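Local coordinates for uncharacterized protein (PDB 4IPB) that is of unknown function but belongs to the PepSY-like, putative beta-lactamase-inhibitor-like family and is built on a long antiparallel beta-sheet flanked by short helices, at residues A33-A36 with T41-V44; K13-K18 with G50-T55; R125-S128 with D132-G135. All coordinates share one frame; numbering follows the deposited sequence.

How the contacts relate
Contact 1 and contact 2 share a region and their centres lie about 10 Å apart: V44 of contact 1 packs on W52 and T55 of contact 2, and F35 on Y16. Contact 1 pairs two adjacent strands by regular backbone bonds, whereas contact 2 brings the end of helix 6-15 to strand 52-58 through side chains and a glycerol, with no direct hydrogen bond. Contact 3, about 24 Å from contact 2 between centres, joins the end of edge strand 121-126 and the residue after it to the loop before helix 136-139, by V127-I133 packing and an R125 guanidinium beside a carbonyl, again without a hydrogen bond between the segments. All three are partly buried, and M54 touches G135, linking contacts 2 and 3.

Contact 1. Residues A33-A36 with T41-V44; sequences ANFA and TKNV
A33-A36 and T41-V44 run antiparallel, their short axes 4.6 Å apart at closest approach and 160° between directions. A33 with V44 and F35 with K42 are the hydrogen-bonded pairs; N34 with N43 and A36 with T41 are the non-hydrogen-bonded ones. The bonds are A33 N to V44 O at 2.8 Å, V44 N to A33 O, F35 N to K42 O at 3.1 Å and K42 N to F35 O at 2.8 Å. At the non-hydrogen-bonded N34-N43 pair, N43 CA approaches A33 O to 3.2 Å as a CA-H...O contact.

On the face carrying N34 and N43 the two amides lie side by side, pointing the same way. N34 ND2 donates to N43 OD1 at 3.0 Å; the acceptor is in the plane of the N34 amide, but the donor stands 38° out of the carbonyl plane of N43, so the bond is not on a lone pair. The other face is apolar near the backbone. The F35 side chain, with CG wedged between backbone N and carbonyl carbon (chi1 59°), leans over to the partner strand, where K42 CB sits over one ring face, 4.1 Å from the centroid, in a CH-pi contact. V44 CG2 meets the ring edge, 3.6 Å from F35 CE1. Beyond CB the K42 chain leads away, and its NZ bonds T57 OG1.

The pair forms the beta hairpin of strands 30-37 and 40-46. Strand 23-27 flanks it through A23 and strand 52-58 through L56 and D58, while F12 of helix 6-15 and Y16 just beyond it set their rings edge-to-face with F35.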
loop_
_atom_site.group_PDB
_atom_site.type_symbol
_atom_site.label_atom_id
_atom_site.label_comp_id
_atom_site.label_asym_id
_atom_site.label_seq_id
_atom_site.Cartn_x
_atom_site.Cartn_y
_atom_site.Cartn_z
ATOM N N ALA A 33 -10.311 -2.577 5.470
ATOM C CA ALA A 33 -9.999 -3.165 6.753
ATOM C C ALA A 33 -8.531 -2.858 7.109
ATOM O O ALA A 33 -7.611 -3.264 6.351
ATOM C CB ALA A 33 -10.184 -4.674 6.696
ATOM N N ASN A 34 -8.328 -2.148 8.219
ATOM C CA ASN A 34 -6.996 -1.789 8.698
ATOM C C ASN A 34 -6.682 -2.584 9.928
ATOM O O ASN A 34 -7.486 -2.556 10.904
ATOM C CB ASN A 34 -6.927 -0.288 9.011
ATOM C CG ASN A 34 -5.625 0.113 9.664
ATOM O OD1 ASN A 34 -5.494 0.047 10.887
ATOM N ND2 ASN A 34 -4.624 0.376 8.873
ATOM N N PHE A 35 -5.498 -3.202 9.983
ATOM C CA PHE A 35 -5.116 -4.085 11.117
ATOM C C PHE A 35 -3.646 -4.492 11.010
ATOM O O PHE A 35 -3.034 -4.308 9.962
ATOM C CB PHE A 35 -5.950 -5.383 11.117
ATOM C CG PHE A 35 -5.818 -6.209 9.880
ATOM C CD1 PHE A 35 -6.431 -5.820 8.700
ATOM C CD2 PHE A 35 -5.113 -7.389 9.871
ATOM C CE1 PHE A 35 -6.351 -6.571 7.568
ATOM C CE2 PHE A 35 -5.016 -8.152 8.697
ATOM C CZ PHE A 35 -5.608 -7.711 7.553
ATOM N N ALA A 36 -3.134 -5.165 12.048
ATOM C CA ALA A 36 -1.768 -5.689 12.034
ATOM C C ALA A 36 -1.772 -7.208 11.951
ATOM O O ALA A 36 -2.619 -7.866 12.544
ATOM C CB ALA A 36 -1.044 -5.258 13.319
ATOM N N THR A 41 1.520 -3.844 9.300
ATOM C CA THR A 41 0.233 -3.164 9.124
ATOM C C THR A 41 -0.298 -3.385 7.746
ATOM O O THR A 41 0.428 -3.296 6.776
ATOM C CB THR A 41 0.332 -1.669 9.399
ATOM O OG1 THR A 41 0.671 -1.508 10.767
ATOM C CG2 THR A 41 -0.994 -0.959 9.144
ATOM N N LYS A 42 -1.587 -3.712 7.675
ATOM C CA LYS A 42 -2.263 -3.988 6.430
ATOM C C LYS A 42 -3.542 -3.161 6.251
ATOM O O LYS A 42 -4.211 -2.815 7.242
ATOM C CB LYS A 42 -2.673 -5.453 6.405
ATOM C CG LYS A 42 -1.557 -6.476 6.609
ATOM C CD LYS A 42 -1.647 -7.579 5.617
ATOM C CE LYS A 42 -0.418 -8.462 5.667
ATOM N NZ LYS A 42 0.140 -8.646 4.311
ATOM N N ASN A 43 -3.813 -2.805 4.991
ATOM C CA ASN A 43 -5.108 -2.228 4.589
ATOM C C ASN A 43 -5.602 -3.083 3.457
ATOM O O ASN A 43 -4.965 -3.184 2.384
ATOM C CB ASN A 43 -4.937 -0.772 4.173
ATOM C CG ASN A 43 -4.660 0.105 5.339
ATOM O OD1 ASN A 43 -5.596 0.494 6.064
ATOM N ND2 ASN A 43 -3.404 0.437 5.554
ATOM N N VAL A 44 -6.749 -3.719 3.703
ATOM C CA VAL A 44 -7.286 -4.680 2.751
ATOM C C VAL A 44 -8.639 -4.154 2.298
ATOM O O VAL A 44 -9.523 -3.908 3.131
ATOM C CB VAL A 44 -7.429 -6.099 3.377
ATOM C CG1 VAL A 44 -7.985 -7.126 2.357
ATOM C CG2 VAL A 44 -6.098 -6.583 3.971
#

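Contact 2. Residues K13-K18 with G50-T55; sequences KKMYPK and GQWVMT. With GOL (glycerol), chain D.
M15, a selenomethionine in the last turn of helix 6-15, has the most surface buried here, followed by W52 and then T55. The M15 side chain crosses that of W52 at about a right angle. Extended to SE and then bent at chi3 (73°), it brings CE over the indole: M15 CE stands 3.6 Å from the centroid of the W52 five-membered ring, only 8° off the normal, which is CH-pi geometry. M15 SE follows at 4.2 Å from that centroid but obliquely, so of the M15 side chain it is the methyl that lies over the face. Glycerol C3 shares this face with M15 CE; over the opposite face, toward the rim, lies M54 N.

The rim of W52 is tied to T55. W52 NE1 donates to T55 OG1 over 2.8 Å, a bent bond (133° at the hydrogen) with the acceptor tilted from the ring plane, which would restrain the indole's rotation. T55 OG1 also meets glycerol O3 at 2.6 Å, and Y16 OH reaches the same O3 at 2.6 Å; in both bonds either partner could be the donor. Glycerol O3 therefore bridges the two segments, lying at the edge of the Y16 ring near its plane, while M15 CE comes to 3.3 Å from it. Directly across the segments, Y16 OH and T55 CG2 are 4.1 Å apart. E90 OE1 holds the glycerol as well.

V44 from the neighbouring strand packs on Y16, W52 and T55. V53 and M54 both face W45, a classic beta bulge at the start of strand 52-58. The M15-W52 pair is a Met-aromatic contact joining a helix end to a sheet, beside a bound glycerol that probably came from the crystallisation liquor.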
loop_
_atom_site.group_PDB
_atom_site.type_symbol
_atom_site.label_atom_id
_atom_site.label_comp_id
_atom_site.label_asym_id
_atom_site.label_seq_id
_atom_site.Cartn_x
_atom_site.Cartn_y
_atom_site.Cartn_z
ATOM N N LYS A 13 -13.014 -12.488 6.752
ATOM C CA LYS A 13 -12.791 -13.530 7.760
ATOM C C LYS A 13 -12.157 -14.766 7.127
ATOM O O LYS A 13 -11.369 -15.458 7.776
ATOM C CB LYS A 13 -14.090 -13.883 8.468
ATOM C CG LYS A 13 -13.972 -14.935 9.571
ATOM C CD LYS A 13 -13.329 -14.307 10.789
ATOM C CE LYS A 13 -13.170 -15.235 11.974
ATOM N NZ LYS A 13 -12.455 -14.395 12.981
ATOM N N LYS A 14 -12.452 -15.045 5.864
ATOM C CA LYS A 14 -11.748 -16.128 5.163
ATOM C C LYS A 14 -10.281 -15.808 4.841
ATOM O O LYS A 14 -9.395 -16.693 5.002
ATOM C CB LYS A 14 -12.490 -16.498 3.910
ATOM C CG LYS A 14 -13.850 -17.109 4.226
ATOM C CD LYS A 14 -14.497 -17.593 2.958
ATOM C CE LYS A 14 -15.727 -18.371 3.342
ATOM N NZ LYS A 14 -16.842 -17.404 3.495
HETATM N N MSE A 15 -10.009 -14.560 4.476
HETATM C CA MSE A 15 -8.637 -14.122 4.169
HETATM C C MSE A 15 -7.764 -14.046 5.411
HETATM O O MSE A 15 -6.568 -14.370 5.359
HETATM C CB MSE A 15 -8.651 -12.771 3.462
HETATM C CG MSE A 15 -9.247 -12.879 2.102
HETATM SE SE MSE A 15 -9.146 -11.186 1.163
HETATM C CE MSE A 15 -7.351 -11.081 0.773
ATOM N N TYR A 16 -8.322 -13.486 6.500
ATOM C CA TYR A 16 -7.593 -13.167 7.698
ATOM C C TYR A 16 -8.346 -13.631 8.941
ATOM O O TYR A 16 -8.816 -12.814 9.755
ATOM C CB TYR A 16 -7.336 -11.651 7.764
ATOM C CG TYR A 16 -6.406 -11.218 6.652
ATOM C CD1 TYR A 16 -5.061 -11.435 6.742
ATOM C CD2 TYR A 16 -6.874 -10.588 5.557
ATOM C CE1 TYR A 16 -4.211 -11.042 5.755
ATOM C CE2 TYR A 16 -6.046 -10.265 4.517
ATOM C CZ TYR A 16 -4.717 -10.489 4.628
ATOM O OH TYR A 16 -3.829 -10.161 3.603
ATOM N N PRO A 17 -8.458 -14.967 9.115
ATOM C CA PRO A 17 -9.290 -15.513 10.193
ATOM C C PRO A 17 -8.821 -15.111 11.597
ATOM O O PRO A 17 -9.639 -15.072 12.533
ATOM C CB PRO A 17 -9.201 -17.034 9.971
ATOM C CG PRO A 17 -8.006 -17.244 9.134
ATOM C CD PRO A 17 -7.987 -16.044 8.219
ATOM N N LYS A 18 -7.538 -14.811 11.747
ATOM C CA LYS A 18 -6.984 -14.500 13.074
ATOM C C LYS A 18 -6.817 -12.999 13.340
ATOM O O LYS A 18 -6.390 -12.601 14.430
ATOM C CB LYS A 18 -5.646 -15.204 13.256
ATOM C CG LYS A 18 -5.755 -16.709 13.090
ATOM C CD LYS A 18 -6.975 -17.269 13.855
ATOM C CE LYS A 18 -6.683 -18.601 14.492
ATOM N NZ LYS A 18 -6.042 -19.615 13.617
ATOM N N GLY A 50 -18.450 -7.872 -1.934
ATOM C CA GLY A 50 -17.644 -8.630 -1.007
ATOM C C GLY A 50 -16.385 -9.226 -1.641
ATOM O O GLY A 50 -15.777 -10.127 -1.067
ATOM N N GLN A 51 -15.986 -8.766 -2.802
ATOM C CA GLN A 51 -14.824 -9.273 -3.486
ATOM C C GLN A 51 -13.598 -8.426 -3.112
ATOM O O GLN A 51 -13.636 -7.210 -3.094
ATOM C CB GLN A 51 -14.995 -9.201 -5.009
ATOM C CG GLN A 51 -16.186 -10.003 -5.508
ATOM C CD GLN A 51 -16.602 -9.745 -6.944
ATOM O OE1 GLN A 51 -16.561 -8.640 -7.465
ATOM N NE2 GLN A 51 -17.048 -10.825 -7.595
ATOM N N TRP A 52 -12.502 -9.122 -2.865
ATOM C CA TRP A 52 -11.234 -8.490 -2.576
ATOM C C TRP A 52 -10.715 -7.760 -3.824
ATOM O O TRP A 52 -10.704 -8.316 -4.920
ATOM C CB TRP A 52 -10.228 -9.560 -2.195
ATOM C CG TRP A 52 -8.823 -9.065 -2.022
ATOM C CD1 TRP A 52 -8.399 -8.139 -1.136
ATOM C CD2 TRP A 52 -7.693 -9.471 -2.785
ATOM N NE1 TRP A 52 -7.068 -7.920 -1.321
ATOM C CE2 TRP A 52 -6.599 -8.718 -2.323
ATOM C CE3 TRP A 52 -7.495 -10.372 -3.847
ATOM C CZ2 TRP A 52 -5.334 -8.864 -2.829
ATOM C CZ3 TRP A 52 -6.236 -10.501 -4.329
ATOM C CH2 TRP A 52 -5.176 -9.774 -3.808
ATOM N N VAL A 53 -10.338 -6.504 -3.630
ATOM C CA VAL A 53 -9.774 -5.659 -4.690
ATOM C C VAL A 53 -8.305 -5.287 -4.576
ATOM O O VAL A 53 -7.680 -5.042 -5.605
ATOM C CB VAL A 53 -10.652 -4.472 -5.002
ATOM C CG1 VAL A 53 -12.011 -4.982 -5.510
ATOM C CG2 VAL A 53 -10.748 -3.499 -3.878
HETATM N N MSE A 54 -7.792 -5.180 -3.363
HETATM C CA MSE A 54 -6.322 -4.894 -3.150
HETATM C C MSE A 54 -5.946 -5.040 -1.705
HETATM O O MSE A 54 -6.762 -4.771 -0.790
HETATM C CB MSE A 54 -5.862 -3.551 -3.733
HETATM C CG MSE A 54 -6.501 -2.373 -3.110
HETATM SE SE MSE A 54 -5.761 -0.694 -3.884
HETATM C CE MSE A 54 -6.613 0.499 -2.735
ATOM N N THR A 55 -4.655 -5.351 -1.482
ATOM C CA THR A 55 -4.101 -5.325 -0.180
ATOM C C THR A 55 -2.820 -4.503 -0.226
ATOM O O THR A 55 -1.977 -4.703 -1.115
ATOM C CB THR A 55 -3.758 -6.754 0.263
ATOM O OG1 THR A 55 -4.972 -7.492 0.453
ATOM C CG2 THR A 55 -2.964 -6.741 1.571
HETATM C C1 GOL D . -2.408 -11.423 -1.766
HETATM O O1 GOL D . -1.936 -12.702 -1.303
HETATM C C2 GOL D . -2.693 -10.457 -0.613
HETATM O O2 GOL D . -1.581 -10.341 0.277
HETATM C C3 GOL D . -3.931 -10.936 0.133
HETATM O O3 GOL D . -4.311 -9.922 1.055
#

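Contact 3. Residues R125-S128 with D132-G135; sequences RNVS and DILG
The R125 guanidinium meets I133 at its edge: the carbonyl O of I133 lies in the guanidinium plane, 2.9 Å from R125 NH2. The N-H direction is poor, so this close approach does not count as a hydrogen bond. NH2 instead donates to Q112 OE1 and also bonds T138 OG1, while I133 O is taken by Q112 NE2. Q112 thus binds both groups, consistent with their being held close together. The R125 chain is extended through chi2 and bent at chi3 (68°), which turns the guanidinium toward the loop; R125 NH2 also lies 3.7 Å from I133 CB.

The apolar half is V127 against I133, whose side chains cross at about a right angle. V127 CG1 meets I133 CG2 at 3.9 Å, and V127 CG2 meets I133 CD1 at 4.1 Å, so each branch of the valine has its own methyl. I133 CG1 lies between backbone N and carbonyl carbon (chi1 59°), and the extended chi2 carries CD1 on to the valine.

Within 125-128, N126 OD1 accepts from S128 N at 2.9 Å, an Asx turn, and from S128 OG at 2.8 Å; the turn lies where the chain leaves the strand.

R125 is the last residue but one of strand 121-126, an outermost strand of the sheet, and is backbone-bonded to Q112 of strand 107-115. V127 likewise pairs with K110, and the 132-135 loop leads through G135, the N-cap, into helix 136-139, which supplies T138.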
loop_
_atom_site.group_PDB
_atom_site.type_symbol
_atom_site.label_atom_id
_atom_site.label_comp_id
_atom_site.label_asym_id
_atom_site.label_seq_id
_atom_site.Cartn_x
_atom_site.Cartn_y
_atom_site.Cartn_z
ATOM N N ARG A 125 5.161 10.640 -7.993
ATOM C CA ARG A 125 4.173 11.641 -7.708
ATOM C C ARG A 125 4.634 12.450 -6.514
ATOM O O ARG A 125 5.021 11.876 -5.527
ATOM C CB ARG A 125 2.861 10.908 -7.307
ATOM C CG ARG A 125 1.711 11.796 -7.049
ATOM C CD ARG A 125 0.411 10.998 -6.997
ATOM N NE ARG A 125 0.270 10.084 -5.841
ATOM C CZ ARG A 125 -0.896 9.524 -5.534
ATOM N NH1 ARG A 125 -1.940 9.783 -6.310
ATOM N NH2 ARG A 125 -1.030 8.744 -4.476
ATOM N N ASN A 126 4.509 13.769 -6.586
ATOM C CA ASN A 126 4.762 14.674 -5.453
ATOM C C ASN A 126 3.588 14.535 -4.486
ATOM O O ASN A 126 2.421 14.736 -4.893
ATOM C CB ASN A 126 4.874 16.101 -5.970
ATOM C CG ASN A 126 5.343 17.067 -4.913
ATOM O OD1 ASN A 126 4.932 16.975 -3.780
ATOM N ND2 ASN A 126 6.179 17.998 -5.292
ATOM N N VAL A 127 3.884 14.196 -3.223
ATOM C CA VAL A 127 2.823 14.009 -2.256
ATOM C C VAL A 127 3.050 14.896 -1.055
ATOM O O VAL A 127 2.553 14.591 0.026
ATOM C CB VAL A 127 2.624 12.548 -1.822
ATOM C CG1 VAL A 127 2.169 11.729 -2.999
ATOM C CG2 VAL A 127 3.917 11.967 -1.290
ATOM N N SER A 128 3.800 15.979 -1.259
ATOM C CA SER A 128 4.189 16.890 -0.202
ATOM C C SER A 128 2.920 17.451 0.471
ATOM O O SER A 128 2.858 17.547 1.702
ATOM C CB SER A 128 5.029 18.040 -0.771
ATOM O OG SER A 128 6.233 17.584 -1.380
ATOM N N ASP A 132 -4.454 11.103 1.735
ATOM C CA ASP A 132 -5.124 9.937 1.159
ATOM C C ASP A 132 -4.328 9.498 -0.075
ATOM O O ASP A 132 -4.856 9.489 -1.200
ATOM C CB ASP A 132 -6.593 10.287 0.788
ATOM C CG ASP A 132 -7.335 9.139 0.133
ATOM O OD1 ASP A 132 -6.839 7.983 0.178
ATOM O OD2 ASP A 132 -8.423 9.410 -0.427
ATOM N N ILE A 133 -3.082 9.086 0.132
ATOM C CA ILE A 133 -2.228 8.786 -1.014
ATOM C C ILE A 133 -2.070 7.303 -1.356
ATOM O O ILE A 133 -1.279 6.965 -2.250
ATOM C CB ILE A 133 -0.854 9.410 -0.865
ATOM C CG1 ILE A 133 -0.139 8.931 0.371
ATOM C CG2 ILE A 133 -1.005 10.932 -0.849
ATOM C CD1 ILE A 133 1.269 9.476 0.543
ATOM N N LEU A 134 -2.774 6.428 -0.647
ATOM C CA LEU A 134 -2.730 5.014 -0.981
ATOM C C LEU A 134 -4.137 4.380 -1.087
ATOM O O LEU A 134 -4.316 3.212 -0.783
ATOM C CB LEU A 134 -1.912 4.299 0.094
ATOM C CG LEU A 134 -0.380 4.521 0.069
ATOM C CD1 LEU A 134 0.189 3.965 1.367
ATOM C CD2 LEU A 134 0.300 3.978 -1.179
ATOM N N GLY A 135 -5.116 5.157 -1.519
ATOM C CA GLY A 135 -6.507 4.660 -1.681
ATOM C C GLY A 135 -6.970 4.294 -3.075
ATOM O O GLY A 135 -6.172 4.274 -4.031
#